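Local structure of putative adhesin (Bacteroides thetaiotaomicron, 4QDG) at residues S89-K94 / V108-E113; K121-L126 / E220-R225; F172-D177 / V193-W198. The protein probably anchors a bacterial pilus at the outer membrane, as a magnesium-binding lipoprotein of the FimB/Mfa2 family of fimbrillin-like proteins. One frame throughout, in Å; residues are numbered along the deposited sequence.

Contact 1: residues S89-K94 / V108-E113; sequences SSFLMK and VELDSE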
loop_
_atom_site.group_PDB
_atom_site.type_symbol
_atom_site.label_atom_id
_atom_site.label_comp_id
_atom_site.label_asym_id
_atom_site.label_seq_id
_atom_site.Cartn_x
_atom_site.Cartn_y
_atom_site.Cartn_z
ATOM N N SER A 89 -6.645 7.604 9.752
ATOM C CA SER A 89 -6.856 6.246 9.248
ATOM C C SER A 89 -7.884 6.107 8.108
ATOM O O SER A 89 -8.945 6.731 8.120
ATOM C CB SER A 89 -7.258 5.311 10.378
ATOM O OG SER A 89 -7.155 3.975 9.922
ATOM N N SER A 90 -7.551 5.264 7.137
ATOM C CA SER A 90 -8.419 4.959 6.005
ATOM C C SER A 90 -9.055 3.545 6.154
ATOM O O SER A 90 -10.011 3.220 5.448
ATOM C CB SER A 90 -7.627 5.058 4.709
ATOM O OG SER A 90 -7.096 6.364 4.558
ATOM N N PHE A 91 -8.527 2.713 7.077
ATOM C CA PHE A 91 -8.998 1.343 7.253
ATOM C C PHE A 91 -9.600 1.098 8.646
ATOM O O PHE A 91 -9.403 1.894 9.566
ATOM C CB PHE A 91 -7.850 0.353 6.974
ATOM C CG PHE A 91 -7.340 0.338 5.544
ATOM C CD1 PHE A 91 -6.493 1.343 5.077
ATOM C CD2 PHE A 91 -7.680 -0.693 4.680
ATOM C CE1 PHE A 91 -6.040 1.344 3.764
ATOM C CE2 PHE A 91 -7.206 -0.706 3.366
ATOM C CZ PHE A 91 -6.383 0.309 2.919
ATOM N N LEU A 92 -10.368 0.010 8.782
ATOM C CA LEU A 92 -11.005 -0.345 10.053
ATOM C C LEU A 92 -10.839 -1.812 10.366
ATOM O O LEU A 92 -10.898 -2.653 9.467
ATOM C CB LEU A 92 -12.527 -0.044 10.028
ATOM C CG LEU A 92 -13.001 1.387 9.770
ATOM C CD1 LEU A 92 -14.460 1.408 9.370
ATOM C CD2 LEU A 92 -12.806 2.250 10.996
HETATM N N MSE A 93 -10.682 -2.128 11.654
HETATM C CA MSE A 93 -10.687 -3.497 12.128
HETATM C C MSE A 93 -12.110 -3.979 12.059
HETATM O O MSE A 93 -13.032 -3.241 12.407
HETATM C CB MSE A 93 -10.146 -3.595 13.546
HETATM C CG MSE A 93 -8.799 -4.216 13.595
HETATM SE SE MSE A 93 -8.046 -3.864 15.331
HETATM C CE MSE A 93 -6.312 -4.415 14.936
ATOM N N LYS A 94 -12.294 -5.184 11.570
ATOM C CA LYS A 94 -13.611 -5.776 11.354
ATOM C C LYS A 94 -13.690 -7.155 12.021
ATOM O O LYS A 94 -12.878 -8.046 11.748
ATOM C CB LYS A 94 -13.852 -5.866 9.832
ATOM C CG LYS A 94 -15.276 -6.142 9.395
ATOM C CD LYS A 94 -15.313 -6.411 7.895
ATOM C CE LYS A 94 -16.670 -6.875 7.415
ATOM N NZ LYS A 94 -16.626 -7.307 5.997
ATOM N N VAL A 108 -9.416 -6.639 8.386
ATOM C CA VAL A 108 -9.234 -5.199 8.208
ATOM C C VAL A 108 -9.852 -4.844 6.848
ATOM O O VAL A 108 -9.543 -5.471 5.827
ATOM C CB VAL A 108 -7.754 -4.733 8.354
ATOM C CG1 VAL A 108 -7.540 -3.292 7.900
ATOM C CG2 VAL A 108 -7.291 -4.904 9.785
ATOM N N GLU A 109 -10.739 -3.852 6.842
ATOM C CA GLU A 109 -11.395 -3.406 5.626
ATOM C C GLU A 109 -11.211 -1.921 5.428
ATOM O O GLU A 109 -11.156 -1.183 6.401
ATOM C CB GLU A 109 -12.898 -3.731 5.691
ATOM C CG GLU A 109 -13.547 -3.801 4.312
ATOM C CD GLU A 109 -15.062 -3.834 4.266
ATOM O OE1 GLU A 109 -15.672 -4.573 5.071
ATOM O OE2 GLU A 109 -15.635 -3.145 3.388
ATOM N N LEU A 110 -11.147 -1.473 4.158
ATOM C CA LEU A 110 -11.112 -0.040 3.866
ATOM C C LEU A 110 -12.469 0.571 4.196
ATOM O O LEU A 110 -13.507 -0.023 3.899
ATOM C CB LEU A 110 -10.770 0.219 2.384
ATOM C CG LEU A 110 -10.656 1.692 1.937
ATOM C CD1 LEU A 110 -9.296 2.281 2.280
ATOM C CD2 LEU A 110 -10.911 1.843 0.460
ATOM N N ASP A 111 -12.456 1.761 4.797
ATOM C CA ASP A 111 -13.651 2.561 5.022
ATOM C C ASP A 111 -14.109 3.022 3.627
ATOM O O ASP A 111 -13.360 3.727 2.950
ATOM C CB ASP A 111 -13.306 3.748 5.956
ATOM C CG ASP A 111 -14.447 4.676 6.358
ATOM O OD1 ASP A 111 -15.520 4.648 5.685
ATOM O OD2 ASP A 111 -14.266 5.449 7.323
ATOM N N SER A 112 -15.285 2.555 3.172
ATOM C CA SER A 112 -15.853 2.837 1.841
ATOM C C SER A 112 -15.972 4.349 1.504
ATOM O O SER A 112 -15.970 4.712 0.326
ATOM C CB SER A 112 -17.220 2.179 1.705
ATOM O OG SER A 112 -18.156 2.737 2.617
ATOM N N GLU A 113 -16.041 5.211 2.532
ATOM C CA GLU A 113 -16.147 6.665 2.378
ATOM C C GLU A 113 -14.899 7.256 1.707
ATOM O O GLU A 113 -14.999 8.279 1.020
ATOM C CB GLU A 113 -16.399 7.318 3.751
ATOM C CG GLU A 113 -17.539 8.330 3.810
ATOM C CD GLU A 113 -18.700 8.186 2.842
ATOM O OE1 GLU A 113 -19.401 7.148 2.884
ATOM O OE2 GLU A 113 -18.916 9.126 2.044
#
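Leu-110 lays its CD1 methyl over one face of the Phe-91 ring, 3.7 Å from the ring centroid and displaced toward the rim; CZ of Phe-91 is the ring atom nearest to CD1 of Leu-110, at 3.6 Å. The two side chains diverge from a non-hydrogen-bonded pair; their first torsions set CG of Phe-91 anti to its carbonyl carbon (chi1 -65°) and CG of Leu-110 anti to its backbone N (chi1 -178°), and chi2 of 82° in Leu-110 then puts CD1 over the ring as a CH-pi contact. At the base of the ring, CB of Phe-91 touches CG1 of Val-108 at 3.8 Å.

Strand 91-94 is an outer strand of a three-stranded antiparallel sheet in which strand 107-110 lies in the middle and strand 180-181 on its other side. Phe-181 of that third strand and Leu-126 also pack on Phe-91. The backbones of Leu-92 and Glu-109 exchange two hydrogen bonds, and Asp-111 N continues the ladder past the strand end by donating to Ser-90 O over 2.9 Å. The hydroxyl OG of Ser-90 turns elsewhere, to the backbone N of the metal ligand His-124.

Lys-94 runs fully extended from CG to NZ, crossing Glu-109 so that its NZ makes a salt bridge of 3.0 Å to OE1 of Glu-109, reached nearly in line with the carboxylate C-O bond. Asp-111 divides its carboxylate: OD1 accepts a capping bond of 3.2 Å from Glu-113 N, which approaches from above the carboxylate plane, and OD2 forms a salt bridge with Arg-120.

Contact 2: residues K121-L126 / E220-R225; sequences KNLHGL and ELSTSR. With MG (magnesium ion), chain C.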
loop_
_atom_site.group_PDB
_atom_site.type_symbol
_atom_site.label_atom_id
_atom_site.label_comp_id
_atom_site.label_asym_id
_atom_site.label_seq_id
_atom_site.Cartn_x
_atom_site.Cartn_y
_atom_site.Cartn_z
ATOM N N LYS A 121 -9.782 10.405 -0.432
ATOM C CA LYS A 121 -9.330 9.486 -1.488
ATOM C C LYS A 121 -7.852 9.115 -1.361
ATOM O O LYS A 121 -7.498 7.958 -1.619
ATOM C CB LYS A 121 -9.632 10.013 -2.896
ATOM C CG LYS A 121 -11.112 9.958 -3.264
ATOM C CD LYS A 121 -11.311 10.269 -4.733
ATOM C CE LYS A 121 -12.737 10.539 -5.066
ATOM N NZ LYS A 121 -12.848 11.274 -6.355
ATOM N N ASN A 122 -7.001 10.065 -0.938
ATOM C CA ASN A 122 -5.577 9.792 -0.747
ATOM C C ASN A 122 -5.453 9.019 0.578
ATOM O O ASN A 122 -5.595 9.607 1.655
ATOM C CB ASN A 122 -4.757 11.096 -0.763
ATOM C CG ASN A 122 -3.276 10.882 -0.734
ATOM O OD1 ASN A 122 -2.779 9.764 -0.856
ATOM N ND2 ASN A 122 -2.530 11.958 -0.634
ATOM N N LEU A 123 -5.278 7.691 0.485
ATOM C CA LEU A 123 -5.318 6.786 1.628
ATOM C C LEU A 123 -4.130 6.938 2.546
ATOM O O LEU A 123 -2.984 7.085 2.099
ATOM C CB LEU A 123 -5.454 5.297 1.199
ATOM C CG LEU A 123 -6.529 4.934 0.149
ATOM C CD1 LEU A 123 -6.454 3.461 -0.218
ATOM C CD2 LEU A 123 -7.947 5.307 0.608
ATOM N N HIS A 124 -4.425 6.881 3.852
ATOM C CA HIS A 124 -3.433 6.906 4.931
ATOM C C HIS A 124 -2.731 5.538 4.916
ATOM O O HIS A 124 -3.400 4.509 4.819
ATOM C CB HIS A 124 -4.148 7.191 6.272
ATOM C CG HIS A 124 -3.255 7.358 7.477
ATOM N ND1 HIS A 124 -2.365 8.425 7.588
ATOM C CD2 HIS A 124 -3.227 6.653 8.638
ATOM C CE1 HIS A 124 -1.784 8.286 8.773
ATOM N NE2 HIS A 124 -2.274 7.240 9.440
ATOM N N GLY A 125 -1.403 5.539 4.965
ATOM C CA GLY A 125 -0.587 4.327 4.957
ATOM C C GLY A 125 -1.084 3.242 5.892
ATOM O O GLY A 125 -1.485 3.530 7.024
ATOM N N LEU A 126 -1.145 2.003 5.388
ATOM C CA LEU A 126 -1.542 0.844 6.182
ATOM C C LEU A 126 -0.353 -0.088 6.238
ATOM O O LEU A 126 0.218 -0.423 5.202
ATOM C CB LEU A 126 -2.811 0.145 5.636
ATOM C CG LEU A 126 -3.298 -1.064 6.450
ATOM C CD1 LEU A 126 -3.849 -0.619 7.813
ATOM C CD2 LEU A 126 -4.327 -1.867 5.672
ATOM N N GLU A 220 -3.224 11.013 -9.960
ATOM C CA GLU A 220 -2.679 10.272 -8.841
ATOM C C GLU A 220 -3.795 9.430 -8.236
ATOM O O GLU A 220 -4.835 9.974 -7.865
ATOM C CB GLU A 220 -2.067 11.209 -7.819
ATOM C CG GLU A 220 -1.014 12.134 -8.410
ATOM C CD GLU A 220 0.389 12.007 -7.852
ATOM O OE1 GLU A 220 0.703 10.983 -7.207
ATOM O OE2 GLU A 220 1.177 12.953 -8.057
ATOM N N LEU A 221 -3.599 8.107 -8.166
ATOM C CA LEU A 221 -4.591 7.198 -7.594
ATOM C C LEU A 221 -3.957 6.458 -6.415
ATOM O O LEU A 221 -2.807 6.042 -6.486
ATOM C CB LEU A 221 -5.098 6.204 -8.664
ATOM C CG LEU A 221 -5.843 6.777 -9.842
ATOM C CD1 LEU A 221 -4.990 6.679 -11.091
ATOM C CD2 LEU A 221 -7.155 6.052 -10.017
ATOM N N SER A 222 -4.692 6.335 -5.326
ATOM C CA SER A 222 -4.246 5.745 -4.071
ATOM C C SER A 222 -5.058 4.459 -3.832
ATOM O O SER A 222 -6.278 4.501 -3.833
ATOM C CB SER A 222 -4.431 6.773 -2.947
ATOM O OG SER A 222 -4.113 6.243 -1.679
ATOM N N THR A 223 -4.386 3.309 -3.728
ATOM C CA THR A 223 -5.099 2.028 -3.637
ATOM C C THR A 223 -4.624 1.184 -2.465
ATOM O O THR A 223 -3.604 1.475 -1.832
ATOM C CB THR A 223 -4.903 1.198 -4.950
ATOM O OG1 THR A 223 -3.591 0.627 -4.978
ATOM C CG2 THR A 223 -5.159 2.009 -6.261
ATOM N N SER A 224 -5.333 0.085 -2.238
ATOM C CA SER A 224 -4.967 -0.895 -1.229
ATOM C C SER A 224 -3.905 -1.855 -1.871
ATOM O O SER A 224 -3.285 -1.504 -2.884
ATOM C CB SER A 224 -6.221 -1.612 -0.727
ATOM O OG SER A 224 -5.956 -2.576 0.271
ATOM N N ARG A 225 -3.688 -3.036 -1.283
ATOM C CA ARG A 225 -2.627 -3.963 -1.690
ATOM C C ARG A 225 -2.752 -4.506 -3.133
ATOM O O ARG A 225 -3.820 -4.954 -3.582
ATOM C CB ARG A 225 -2.519 -5.123 -0.691
ATOM C CG ARG A 225 -1.205 -5.853 -0.753
ATOM C CD ARG A 225 -1.140 -7.014 0.196
ATOM N NE ARG A 225 0.138 -7.730 0.084
ATOM C CZ ARG A 225 0.408 -8.872 0.708
ATOM N NH1 ARG A 225 -0.513 -9.457 1.466
ATOM N NH2 ARG A 225 1.589 -9.454 0.556
HETATM MG MG MG C . -1.881 7.304 11.590
HETATM O O HOH W 1 -8.341 6.101 -3.439
HETATM O O HOH W 2 -1.768 6.306 -0.571
#
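Ser-222 points its side chain from the strand 213-223 into the loop 121-126, and OG, anti to its own backbone N (chi1 176°), accepts a hydrogen bond of 2.9 Å from Leu-123 N. The Leu-123 side chain comes back toward the strand beside this bond, with its CG 3.3 Å from Ser-222 OG. Further along the strand, CD1 of Leu-123 lies 3.7 Å from Thr-223 C, an apolar methyl set against peptide backbone.

Two waters complete the join. One lies between the carbonyls, 2.7 Å from Lys-121 O and 2.6 Å from Ser-222 O, linking the two backbones. The other donates to Leu-123 O and sits 2.6 Å from Ser-222 OG, so the serine hydroxyl meets both Leu-123 N directly and Leu-123 O through water.

While Leu-123 faces the strand, the His-124 side chain leaves the backbone away from it, and its NE2 binds a magnesium ion at 2.2 Å. Thr-223, on the strand, packs against Asn-151, a ligand of the second magnesium ion. The loop thus ties a sheet strand to a metal site whose other protein ligands are Asp-36, Cys-37 and Cys-86.

Contact 3: residues F172-D177 / V193-W198; sequences FEITDD and VTYTPW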
loop_
_atom_site.group_PDB
_atom_site.type_symbol
_atom_site.label_atom_id
_atom_site.label_comp_id
_atom_site.label_asym_id
_atom_site.label_seq_id
_atom_site.Cartn_x
_atom_site.Cartn_y
_atom_site.Cartn_z
ATOM N N PHE A 172 -9.823 8.666 -15.210
ATOM C CA PHE A 172 -8.845 7.651 -14.814
ATOM C C PHE A 172 -9.442 6.782 -13.737
ATOM O O PHE A 172 -10.066 7.302 -12.815
ATOM C CB PHE A 172 -7.558 8.294 -14.299
ATOM C CG PHE A 172 -6.871 9.233 -15.266
ATOM C CD1 PHE A 172 -7.326 10.539 -15.436
ATOM C CD2 PHE A 172 -5.687 8.858 -15.905
ATOM C CE1 PHE A 172 -6.641 11.425 -16.267
ATOM C CE2 PHE A 172 -5.021 9.743 -16.753
ATOM C CZ PHE A 172 -5.499 11.015 -16.931
ATOM N N GLU A 173 -9.300 5.452 -13.879
ATOM C CA GLU A 173 -9.846 4.500 -12.910
ATOM C C GLU A 173 -8.936 3.327 -12.705
ATOM O O GLU A 173 -8.220 2.916 -13.625
ATOM C CB GLU A 173 -11.196 3.945 -13.385
ATOM C CG GLU A 173 -12.362 4.893 -13.273
ATOM C CD GLU A 173 -13.529 4.593 -14.199
ATOM O OE1 GLU A 173 -13.448 3.645 -15.016
ATOM O OE2 GLU A 173 -14.534 5.330 -14.106
ATOM N N ILE A 174 -9.021 2.751 -11.502
ATOM C CA ILE A 174 -8.402 1.490 -11.154
ATOM C C ILE A 174 -9.512 0.655 -10.567
ATOM O O ILE A 174 -10.138 1.073 -9.602
ATOM C CB ILE A 174 -7.130 1.540 -10.268
ATOM C CG1 ILE A 174 -5.965 2.163 -11.044
ATOM C CG2 ILE A 174 -6.752 0.126 -9.789
ATOM C CD1 ILE A 174 -4.705 2.540 -10.200
ATOM N N THR A 175 -9.842 -0.465 -11.223
ATOM C CA THR A 175 -10.796 -1.412 -10.675
ATOM C C THR A 175 -9.981 -2.556 -10.060
ATOM O O THR A 175 -9.000 -3.039 -10.649
ATOM C CB THR A 175 -11.821 -1.898 -11.697
ATOM O OG1 THR A 175 -11.146 -2.358 -12.876
ATOM C CG2 THR A 175 -12.900 -0.855 -11.997
ATOM N N ASP A 176 -10.388 -2.974 -8.863
ATOM C CA ASP A 176 -9.726 -4.053 -8.129
ATOM C C ASP A 176 -10.663 -4.590 -7.095
ATOM O O ASP A 176 -11.694 -3.987 -6.840
ATOM C CB ASP A 176 -8.419 -3.536 -7.457
ATOM C CG ASP A 176 -7.362 -4.590 -7.178
ATOM O OD1 ASP A 176 -7.707 -5.813 -7.181
ATOM O OD2 ASP A 176 -6.179 -4.213 -7.041
ATOM N N ASP A 177 -10.309 -5.725 -6.496
ATOM C CA ASP A 177 -11.050 -6.331 -5.400
ATOM C C ASP A 177 -10.006 -6.565 -4.307
ATOM O O ASP A 177 -9.512 -7.676 -4.133
ATOM C CB ASP A 177 -11.796 -7.612 -5.867
ATOM C CG ASP A 177 -12.738 -8.211 -4.831
ATOM O OD1 ASP A 177 -12.541 -7.946 -3.613
ATOM O OD2 ASP A 177 -13.658 -8.968 -5.233
ATOM N N VAL A 193 -14.193 -2.810 -6.542
ATOM C CA VAL A 193 -14.244 -1.397 -6.144
ATOM C C VAL A 193 -13.619 -0.602 -7.281
ATOM O O VAL A 193 -12.791 -1.137 -8.018
ATOM C CB VAL A 193 -13.581 -1.059 -4.770
ATOM C CG1 VAL A 193 -14.267 -1.796 -3.630
ATOM C CG2 VAL A 193 -12.070 -1.310 -4.778
ATOM N N THR A 194 -14.007 0.665 -7.413
ATOM C CA THR A 194 -13.437 1.573 -8.391
ATOM C C THR A 194 -12.696 2.691 -7.634
ATOM O O THR A 194 -13.289 3.385 -6.811
ATOM C CB THR A 194 -14.532 2.110 -9.331
ATOM O OG1 THR A 194 -15.121 1.013 -10.014
ATOM C CG2 THR A 194 -13.995 3.109 -10.351
ATOM N N TYR A 195 -11.402 2.842 -7.908
ATOM C CA TYR A 195 -10.604 3.937 -7.387
ATOM C C TYR A 195 -10.590 5.035 -8.446
ATOM O O TYR A 195 -10.423 4.733 -9.637
ATOM C CB TYR A 195 -9.150 3.499 -7.075
ATOM C CG TYR A 195 -8.983 2.448 -5.993
ATOM C CD1 TYR A 195 -8.918 2.808 -4.646
ATOM C CD2 TYR A 195 -8.781 1.114 -6.323
ATOM C CE1 TYR A 195 -8.737 1.848 -3.654
ATOM C CE2 TYR A 195 -8.542 0.156 -5.346
ATOM C CZ TYR A 195 -8.518 0.523 -4.013
ATOM O OH TYR A 195 -8.263 -0.454 -3.084
ATOM N N THR A 196 -10.727 6.299 -8.016
ATOM C CA THR A 196 -10.636 7.455 -8.911
ATOM C C THR A 196 -9.512 8.368 -8.370
ATOM O O THR A 196 -9.090 8.192 -7.225
ATOM C CB THR A 196 -11.989 8.151 -9.110
ATOM O OG1 THR A 196 -12.472 8.626 -7.860
ATOM C CG2 THR A 196 -13.037 7.241 -9.819
ATOM N N PRO A 197 -8.966 9.305 -9.167
ATOM C CA PRO A 197 -7.833 10.114 -8.667
ATOM C C PRO A 197 -8.150 11.067 -7.511
ATOM O O PRO A 197 -9.222 11.681 -7.454
ATOM C CB PRO A 197 -7.421 10.918 -9.895
ATOM C CG PRO A 197 -7.931 10.107 -11.071
ATOM C CD PRO A 197 -9.247 9.616 -10.587
ATOM N N TRP A 198 -7.197 11.171 -6.588
ATOM C CA TRP A 198 -7.217 12.081 -5.448
ATOM C C TRP A 198 -6.600 13.431 -5.899
ATOM O O TRP A 198 -6.822 14.455 -5.271
ATOM C CB TRP A 198 -6.494 11.486 -4.208
ATOM C CG TRP A 198 -5.028 11.202 -4.372
ATOM C CD1 TRP A 198 -4.465 10.009 -4.707
ATOM C CD2 TRP A 198 -3.936 12.112 -4.152
ATOM N NE1 TRP A 198 -3.099 10.102 -4.658
ATOM C CE2 TRP A 198 -2.744 11.391 -4.366
ATOM C CE3 TRP A 198 -3.848 13.453 -3.733
ATOM C CZ2 TRP A 198 -1.474 11.981 -4.254
ATOM C CZ3 TRP A 198 -2.590 14.033 -3.611
ATOM C CH2 TRP A 198 -1.420 13.306 -3.896
#
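Ile-174 and Tyr-195 form an antiparallel hydrogen-bonded pair: Tyr-195 N donates to Ile-174 O over 2.8 Å in an almost straight bond (176° at the hydrogen), and Ile-174 N returns a longer one of 3.1 Å to Tyr-195 O. Asp-176 and Val-193 repeat the scheme two residues on, Val-193 N reaching Asp-176 O at 2.8 Å. The ladder sets strand 193-195 on the outside of a four-stranded antiparallel sheet, with strand 170-176 next to it, followed by strands 235-240 and 246-251.

On the face bearing Ile-174 and Tyr-195, CG2 of Ile-174 crosses to CD2 of Tyr-195 at 4.1 Å, and Asp-176 CB lies at the edge of the tyrosine ring, near its plane. Thr-175 and Thr-194 emerge on the other face, side by side and pointing the same way, with CG2 of Thr-175 3.5 Å from OG1 of Thr-194. The other branch of Thr-194, CG2, is anti to the backbone N and packs 3.8 Å from CG of Glu-173. Past the end of the strand, CG of Pro-197 meets CB of Phe-172 at 3.7 Å.

Further out, the neighbouring strand and loops hold the polar ends. Glu-173 makes a salt bridge to Arg-239 on strand 235-240, and OD1 of Asp-176 pairs with Arg-229 while also accepting from Asp-177 N. The Phe-172 side chain packs on Val-155 and Leu-157 of strand 140-159, and Ile-174 on Ile-153, which joins this small sheet to the larger array of strands. Thr-223 of strand 213-223 touches Tyr-195, whose OH is hydrogen-bonded to both OD1 of Asn-178 and the backbone N of Ser-224.

In the fold
Contact 2 lies nearest the chain centre, about 6 Å from it (centre to centre), whereas contacts 1 and 3 lie about 13 and 14 Å out; all three are partly buried. The outer two are strand ladders in separate antiparallel sheets, do not touch each other, and add apolar packing to regular backbone bonds. Contact 2, joining a loop to a strand, buries much less surface and relies on one serine hydroxyl and water. It also bridges its neighbours: CA of Ser-89 in contact 1 packs on CD2 of His-124, while Glu-220 O meets Trp-198 N and Lys-121 NZ meets Thr-196 OG1 of contact 3. Salt bridges between the paired segments occur in contact 1 alone, and a metal ligand in contact 2.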